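Local structure of periplasmic binding protein (Veillonella parvula, 4MO9) at residues L43-A48 with F120-L125; G99-K104 with D127-D132; I145-H150 with E162-A167. The protein probably captures a metal-containing solute such as a siderophore outside the cell membrane and delivers it to an ABC-type importer. All coordinates share one frame; numbering follows the deposited sequence.

Contact 1 of 3, residues L43-A48 with F120-L125. With TMO (trimethylamine oxide), chain B.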
# COMPACT_ATOMS: atom_id res chain seq x y z
N LEU A 43 3.03 1.22 -17.09
CA LEU A 43 2.83 1.28 -15.63
C LEU A 43 3.04 2.67 -15.06
O LEU A 43 3.91 3.42 -15.52
CB LEU A 43 3.81 0.33 -14.94
CG LEU A 43 3.73 -1.13 -15.36
CD1 LEU A 43 4.88 -1.93 -14.70
CD2 LEU A 43 2.38 -1.71 -14.98
N GLN A 44 2.26 3.01 -14.04
CA GLN A 44 2.50 4.17 -13.20
C GLN A 44 2.31 3.76 -11.74
O GLN A 44 1.52 2.85 -11.45
CB GLN A 44 1.52 5.30 -13.53
CG GLN A 44 1.74 5.94 -14.88
CD GLN A 44 3.00 6.78 -14.94
OE1 GLN A 44 3.99 6.39 -15.57
NE2 GLN A 44 2.97 7.94 -14.30
N TRP A 45 3.03 4.45 -10.85
CA TRP A 45 2.96 4.23 -9.40
C TRP A 45 3.11 2.76 -8.97
O TRP A 45 2.37 2.29 -8.10
CB TRP A 45 1.66 4.82 -8.82
CG TRP A 45 1.68 6.31 -8.71
CD1 TRP A 45 2.58 7.17 -9.31
CD2 TRP A 45 0.77 7.14 -7.97
NE1 TRP A 45 2.28 8.48 -8.96
CE2 TRP A 45 1.18 8.48 -8.15
CE3 TRP A 45 -0.34 6.87 -7.16
CZ2 TRP A 45 0.51 9.56 -7.54
CZ3 TRP A 45 -1.01 7.94 -6.56
CH2 TRP A 45 -0.58 9.27 -6.75
N SER A 46 4.07 2.05 -9.55
CA SER A 46 4.28 0.65 -9.20
C SER A 46 4.64 0.49 -7.72
O SER A 46 5.51 1.19 -7.19
CB SER A 46 5.34 0.01 -10.10
OG SER A 46 4.84 -0.06 -11.42
N GLY A 47 3.93 -0.42 -7.04
CA GLY A 47 4.15 -0.64 -5.63
C GLY A 47 3.51 0.43 -4.77
O GLY A 47 3.71 0.45 -3.54
N ALA A 48 2.75 1.33 -5.40
CA ALA A 48 2.14 2.44 -4.67
C ALA A 48 0.69 2.70 -5.11
O ALA A 48 0.26 3.85 -5.22
CB ALA A 48 2.97 3.71 -4.84
N PHE A 120 -3.12 2.33 -16.81
CA PHE A 120 -3.96 2.39 -15.61
C PHE A 120 -3.50 3.55 -14.75
O PHE A 120 -2.30 3.69 -14.44
CB PHE A 120 -3.88 1.08 -14.80
CG PHE A 120 -4.30 -0.14 -15.58
CD1 PHE A 120 -5.65 -0.50 -15.68
CD2 PHE A 120 -3.36 -0.93 -16.22
CE1 PHE A 120 -6.05 -1.62 -16.40
CE2 PHE A 120 -3.75 -2.07 -16.97
CZ PHE A 120 -5.10 -2.41 -17.05
N ILE A 121 -4.45 4.39 -14.35
CA ILE A 121 -4.12 5.60 -13.59
C ILE A 121 -4.88 5.64 -12.28
O ILE A 121 -6.11 5.61 -12.27
CB ILE A 121 -4.45 6.87 -14.39
CG1 ILE A 121 -3.60 6.93 -15.67
CG2 ILE A 121 -4.22 8.13 -13.53
CD1 ILE A 121 -2.12 7.28 -15.41
N PRO A 122 -4.16 5.71 -11.14
CA PRO A 122 -4.89 5.87 -9.88
C PRO A 122 -5.68 7.18 -9.85
O PRO A 122 -5.25 8.20 -10.42
CB PRO A 122 -3.76 5.91 -8.83
CG PRO A 122 -2.65 5.09 -9.46
CD PRO A 122 -2.72 5.49 -10.94
N VAL A 123 -6.85 7.15 -9.22
CA VAL A 123 -7.66 8.36 -9.07
C VAL A 123 -6.88 9.52 -8.43
O VAL A 123 -7.05 10.68 -8.82
CB VAL A 123 -8.96 8.06 -8.27
CG1 VAL A 123 -9.61 9.33 -7.75
CG2 VAL A 123 -9.94 7.25 -9.14
N ASP A 124 -6.02 9.21 -7.47
CA ASP A 124 -5.21 10.26 -6.83
C ASP A 124 -4.25 10.93 -7.83
O ASP A 124 -3.72 12.01 -7.56
CB ASP A 124 -4.43 9.68 -5.64
CG ASP A 124 -5.27 9.58 -4.37
OD1 ASP A 124 -6.52 9.71 -4.48
OD2 ASP A 124 -4.69 9.38 -3.28
N LEU A 125 -4.05 10.28 -8.98
CA LEU A 125 -3.17 10.79 -10.03
C LEU A 125 -3.97 11.32 -11.24
O LEU A 125 -3.41 11.92 -12.16
CB LEU A 125 -2.20 9.67 -10.46
CG LEU A 125 -1.07 9.98 -11.46
CD1 LEU A 125 -0.17 11.10 -10.96
CD2 LEU A 125 -0.25 8.72 -11.72
CAA TMO B . 5.35 7.66 -3.93
NAC TMO B . 4.67 7.87 -5.21
CAD TMO B . 5.38 8.91 -5.98
CAB TMO B . 4.70 6.64 -5.99
OAE TMO B . 3.48 8.22 -4.99
O HOH W 1 -0.56 1.95 -15.32
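The first torsions set CG of W45 anti to its own carbonyl carbon (chi1 -75°) and CG of L125 anti to its backbone N (chi1 -174°). Beyond these positions, both methyls of L125 reach the indole. L125 CD2 lies 3.9 Å from the centroid of the five-membered ring of W45 and 15° off the ring normal, which makes it a CH-pi contact over a face; L125 CD1 is 3.8 Å from W45 CZ2. P122 comes in obliquely to the six-membered ring, its CG 3.7 Å from W45 CE3, and D124 adds its CB at 3.9 Å from W45 CZ3. The opposite face of the indole carries the bound trimethylamine oxide, whose OAE is 3.9 Å from W45 CE2 and over the centre of the ring system. A type II turn from W45 to A48, closed by A48 N to W45 O, puts A48 CB 3.6 Å from CAB of the same ligand; S73 and R78 complete the pocket. At the sheet end, water 1 donates to F120 O at 2.6 Å and accepts a weak bond from Q44 N. The indole is thus wedged between apolar groups and ligand. Since N-methyl groups of an amine oxide carry partial positive charge, CAB, 4.0 Å from W45 CD1, would probably be the favourable neighbour of the pi face, and OAE would not.

Contact 2 of 3, residues G99-K104 with D127-D132; sequences GTIGDK and DQYESD
I101 makes the apolar part of this contact, splitting its branches between two residues of helix 123-132. Its CG2, anti to the backbone N, lies 3.7 Å from Q128 CG and 3.8 Å from Y129 N, so it rests on the helix backbone as well as on a side chain. The other branch ends in CD1, which meets the Y129 ring at the edge, in its plane, 4.0 Å from Y129 CD1. G102 extends the apolar patch, its CA 3.7 Å from Q128 CG. An alanine at I101 removes CG1, CG2 and CD1 and would probably leave a gap at the Y129 edge and beside Q128 CG, which would keep only G102 CA among the partners described. The polar part is one water: water 2 accepts from G102 N at 2.9 Å and donates to D132 OD2 at 2.6 Å, bridging loop and helix. The Y129 hydroxyl looks elsewhere, bonding to T144 OG1. Within the loop, D103 N bonds to T100 O and closes a type II beta turn. G102 occupies its third position with phi 97°, where a CB would be jammed against the preceding carbonyl oxygen. The result is a glycine-containing type II turn packed on the helix that directly follows strand 118-122 in a parallel alpha/beta lobe.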
# COMPACT_ATOMS: atom_id res chain seq x y z
N GLY A 99 8.79 7.84 -17.76
CA GLY A 99 8.72 8.78 -16.66
C GLY A 99 7.47 8.58 -15.82
O GLY A 99 6.64 7.70 -16.11
N THR A 100 7.31 9.42 -14.80
CA THR A 100 6.12 9.37 -13.96
C THR A 100 5.31 10.67 -14.12
O THR A 100 5.88 11.76 -14.11
CB THR A 100 6.51 9.12 -12.48
OG1 THR A 100 7.00 7.77 -12.36
CG2 THR A 100 5.33 9.29 -11.56
N ILE A 101 4.00 10.54 -14.29
CA ILE A 101 3.10 11.70 -14.39
C ILE A 101 3.27 12.59 -13.18
O ILE A 101 3.25 12.11 -12.05
CB ILE A 101 1.61 11.25 -14.44
CG1 ILE A 101 1.32 10.47 -15.72
CG2 ILE A 101 0.67 12.46 -14.34
CD1 ILE A 101 1.36 11.34 -16.97
N GLY A 102 3.43 13.90 -13.39
CA GLY A 102 3.54 14.82 -12.28
C GLY A 102 4.98 15.13 -11.96
O GLY A 102 5.29 16.11 -11.28
N ASP A 103 5.88 14.28 -12.45
CA ASP A 103 7.29 14.60 -12.46
C ASP A 103 7.60 15.31 -13.77
O ASP A 103 6.77 15.36 -14.67
CB ASP A 103 8.15 13.34 -12.34
CG ASP A 103 8.13 12.75 -10.94
OD1 ASP A 103 7.50 13.36 -10.05
OD2 ASP A 103 8.76 11.69 -10.74
N LYS A 104 8.81 15.85 -13.87
CA LYS A 104 9.24 16.48 -15.10
C LYS A 104 10.01 15.43 -15.91
O LYS A 104 10.70 15.74 -16.88
CB LYS A 104 10.09 17.71 -14.78
CG LYS A 104 9.55 18.49 -13.57
CD LYS A 104 9.77 20.00 -13.69
CE LYS A 104 9.05 20.77 -12.58
NZ LYS A 104 7.56 20.63 -12.66
N ASP A 127 -6.25 13.86 -11.79
CA ASP A 127 -6.25 15.28 -12.13
C ASP A 127 -4.98 15.68 -12.89
O ASP A 127 -5.05 16.32 -13.94
CB ASP A 127 -6.42 16.15 -10.88
CG ASP A 127 -7.82 16.06 -10.30
OD1 ASP A 127 -8.77 15.80 -11.07
OD2 ASP A 127 -7.97 16.25 -9.08
N GLN A 128 -3.83 15.27 -12.36
CA GLN A 128 -2.56 15.57 -13.00
C GLN A 128 -2.48 14.90 -14.38
O GLN A 128 -2.03 15.52 -15.35
CB GLN A 128 -1.40 15.11 -12.13
CG GLN A 128 -0.07 15.66 -12.57
CD GLN A 128 0.07 17.13 -12.24
OE1 GLN A 128 0.73 17.89 -12.96
NE2 GLN A 128 -0.55 17.55 -11.15
N TYR A 129 -2.90 13.65 -14.46
CA TYR A 129 -2.86 12.91 -15.71
C TYR A 129 -3.69 13.64 -16.77
O TYR A 129 -3.22 13.90 -17.88
CB TYR A 129 -3.37 11.49 -15.50
CG TYR A 129 -3.53 10.67 -16.77
CD1 TYR A 129 -2.42 10.20 -17.47
CD2 TYR A 129 -4.79 10.34 -17.26
CE1 TYR A 129 -2.57 9.44 -18.64
CE2 TYR A 129 -4.95 9.58 -18.41
CZ TYR A 129 -3.84 9.13 -19.09
OH TYR A 129 -4.00 8.37 -20.22
N GLU A 130 -4.92 13.99 -16.41
CA GLU A 130 -5.82 14.64 -17.36
C GLU A 130 -5.30 16.00 -17.79
O GLU A 130 -5.53 16.43 -18.92
CB GLU A 130 -7.24 14.73 -16.80
CG GLU A 130 -7.81 13.36 -16.43
CD GLU A 130 -9.32 13.24 -16.61
OE1 GLU A 130 -10.05 14.15 -16.16
OE2 GLU A 130 -9.76 12.22 -17.19
N SER A 131 -4.57 16.67 -16.90
CA SER A 131 -4.05 17.99 -17.22
C SER A 131 -2.82 17.91 -18.13
O SER A 131 -2.66 18.75 -19.02
CB SER A 131 -3.67 18.73 -15.94
OG SER A 131 -3.33 20.07 -16.23
N ASP A 132 -1.97 16.92 -17.90
CA ASP A 132 -0.64 16.88 -18.51
C ASP A 132 -0.51 16.00 -19.76
O ASP A 132 0.26 16.34 -20.66
CB ASP A 132 0.42 16.40 -17.50
CG ASP A 132 0.82 17.48 -16.51
OD1 ASP A 132 0.47 18.67 -16.72
OD2 ASP A 132 1.52 17.14 -15.52
O HOH W 2 3.05 15.12 -16.01

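Contact 3 of 3, residues I145-H150 with E162-A167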
# COMPACT_ATOMS: atom_id res chain seq x y z
N ILE A 145 -7.64 3.63 -18.06
CA ILE A 145 -8.52 2.94 -17.12
C ILE A 145 -8.21 3.42 -15.70
O ILE A 145 -7.09 3.20 -15.19
CB ILE A 145 -8.37 1.40 -17.22
CG1 ILE A 145 -8.84 0.93 -18.61
CG2 ILE A 145 -9.17 0.71 -16.15
CD1 ILE A 145 -8.81 -0.61 -18.76
N TYR A 146 -9.16 4.09 -15.05
CA TYR A 146 -8.90 4.59 -13.68
C TYR A 146 -9.12 3.51 -12.64
O TYR A 146 -10.07 2.74 -12.73
CB TYR A 146 -9.77 5.82 -13.37
CG TYR A 146 -9.40 7.01 -14.23
CD1 TYR A 146 -8.11 7.52 -14.21
CD2 TYR A 146 -10.34 7.62 -15.05
CE1 TYR A 146 -7.75 8.60 -14.99
CE2 TYR A 146 -9.99 8.70 -15.84
CZ TYR A 146 -8.70 9.19 -15.80
OH TYR A 146 -8.35 10.26 -16.58
N ILE A 147 -8.24 3.46 -11.63
CA ILE A 147 -8.36 2.51 -10.54
C ILE A 147 -8.18 3.29 -9.23
O ILE A 147 -7.74 4.45 -9.25
CB ILE A 147 -7.28 1.41 -10.64
CG1 ILE A 147 -5.88 2.02 -10.50
CG2 ILE A 147 -7.40 0.64 -11.97
CD1 ILE A 147 -4.76 0.99 -10.36
N ASP A 148 -8.51 2.69 -8.09
CA ASP A 148 -8.46 3.47 -6.86
C ASP A 148 -8.35 2.57 -5.64
O ASP A 148 -9.37 2.20 -5.02
CB ASP A 148 -9.66 4.42 -6.73
CG ASP A 148 -9.52 5.40 -5.57
OD1 ASP A 148 -8.42 5.50 -4.96
OD2 ASP A 148 -10.50 6.11 -5.26
N TYR A 149 -7.12 2.22 -5.28
CA TYR A 149 -6.87 1.52 -4.03
C TYR A 149 -6.71 2.51 -2.87
O TYR A 149 -6.76 2.10 -1.70
CB TYR A 149 -5.61 0.66 -4.18
CG TYR A 149 -5.76 -0.50 -5.13
CD1 TYR A 149 -6.83 -1.39 -5.03
CD2 TYR A 149 -4.83 -0.71 -6.15
CE1 TYR A 149 -6.96 -2.47 -5.90
CE2 TYR A 149 -4.95 -1.78 -7.04
CZ TYR A 149 -6.02 -2.65 -6.90
OH TYR A 149 -6.14 -3.71 -7.77
N HIS A 150 -6.53 3.80 -3.18
CA HIS A 150 -6.24 4.78 -2.13
C HIS A 150 -7.48 5.11 -1.31
O HIS A 150 -7.37 5.53 -0.16
CB HIS A 150 -5.64 6.07 -2.71
CG HIS A 150 -4.27 5.90 -3.28
ND1 HIS A 150 -4.04 5.33 -4.51
CD2 HIS A 150 -3.05 6.24 -2.79
CE1 HIS A 150 -2.74 5.31 -4.75
NE2 HIS A 150 -2.12 5.86 -3.72
N GLU A 162 -11.35 -5.90 -10.65
CA GLU A 162 -12.18 -6.41 -11.73
C GLU A 162 -11.81 -5.74 -13.07
O GLU A 162 -11.71 -6.42 -14.11
CB GLU A 162 -13.65 -6.20 -11.35
CG GLU A 162 -14.69 -6.32 -12.45
CD GLU A 162 -16.04 -5.81 -11.96
OE1 GLU A 162 -16.71 -5.07 -12.71
OE2 GLU A 162 -16.41 -6.13 -10.80
N ALA A 163 -11.58 -4.42 -13.04
CA ALA A 163 -11.25 -3.69 -14.27
C ALA A 163 -9.89 -4.10 -14.86
O ALA A 163 -9.76 -4.28 -16.09
CB ALA A 163 -11.30 -2.18 -14.02
N ILE A 164 -8.89 -4.26 -14.00
CA ILE A 164 -7.56 -4.66 -14.44
C ILE A 164 -7.60 -6.08 -14.99
O ILE A 164 -7.03 -6.37 -16.05
CB ILE A 164 -6.52 -4.56 -13.30
CG1 ILE A 164 -6.41 -3.11 -12.81
CG2 ILE A 164 -5.16 -5.07 -13.78
CD1 ILE A 164 -5.49 -2.93 -11.60
N GLY A 165 -8.30 -6.97 -14.29
CA GLY A 165 -8.46 -8.33 -14.77
C GLY A 165 -9.16 -8.42 -16.12
O GLY A 165 -8.73 -9.17 -17.01
N LYS A 166 -10.25 -7.67 -16.28
CA LYS A 166 -11.00 -7.76 -17.53
C LYS A 166 -10.17 -7.19 -18.69
O LYS A 166 -10.20 -7.72 -19.80
CB LYS A 166 -12.35 -7.05 -17.41
CG LYS A 166 -13.28 -7.31 -18.61
CD LYS A 166 -14.70 -6.86 -18.31
CE LYS A 166 -15.65 -7.34 -19.41
NZ LYS A 166 -17.02 -6.82 -19.17
N ALA A 167 -9.42 -6.13 -18.40
CA ALA A 167 -8.54 -5.53 -19.40
C ALA A 167 -7.49 -6.53 -19.90
O ALA A 167 -7.11 -6.54 -21.09
CB ALA A 167 -7.87 -4.29 -18.83
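Y149 meets I164 at the phenol oxygen: its OH is 4.0 Å from I164 CD1, and it is this atom that makes the approach. The same hydroxyl bonds to T54 OG1, and the ring of H157 meets the Y149 ring with planes at about 55°. The contact lies where strand 143-147, at one border of a four-stranded parallel sheet, is covered by helix 154-168, a beta-alpha unit of the lobe; Y149 stands just past the end of the strand. The axes of strand 145-147 and helix 162-167 approach to 9.3 Å and run at 146°, a roughly antiparallel course consistent with the chain turning back over the sheet. In both I145 and I147, two residues apart on the strand, the bond to CB points to the helix. In I147, CG1 takes the crowded position between backbone N and carbonyl carbon (chi1 63°), and CG2, anti to the carbonyl carbon, lies 4.0 Å from I164 CG1; the two side chains cross at about a right angle. I145 spans one helical turn: its CG2 is 4.2 Å from A163 CB, and its CD1, at the end of the other branch, is 3.8 Å from A167 CB.

In the fold
The three contacts belong to one lobe, and their chemistry follows the burial of the residues that touch. In contact 3 all six are buried, and it is almost wholly apolar, with no water between its segments. Contact 1, with five of seven buried, opens onto the ligand pocket and keeps one bridging water. Contact 2, with two of five buried and about 21 Å from the centre of the chain, joins an apolar patch to a water bridge at an acidic side chain. Contacts 1 and 2 share helix 123-132 and meet where I121 CD1 packs on Y129 CD1. Contacts 1 and 3 share the sheet, since strands 118-122 and 143-147 are neighbours. Contacts 2 and 3, farther apart, are linked by a probable hydrogen bond between E130 OE2 and Y146 OH.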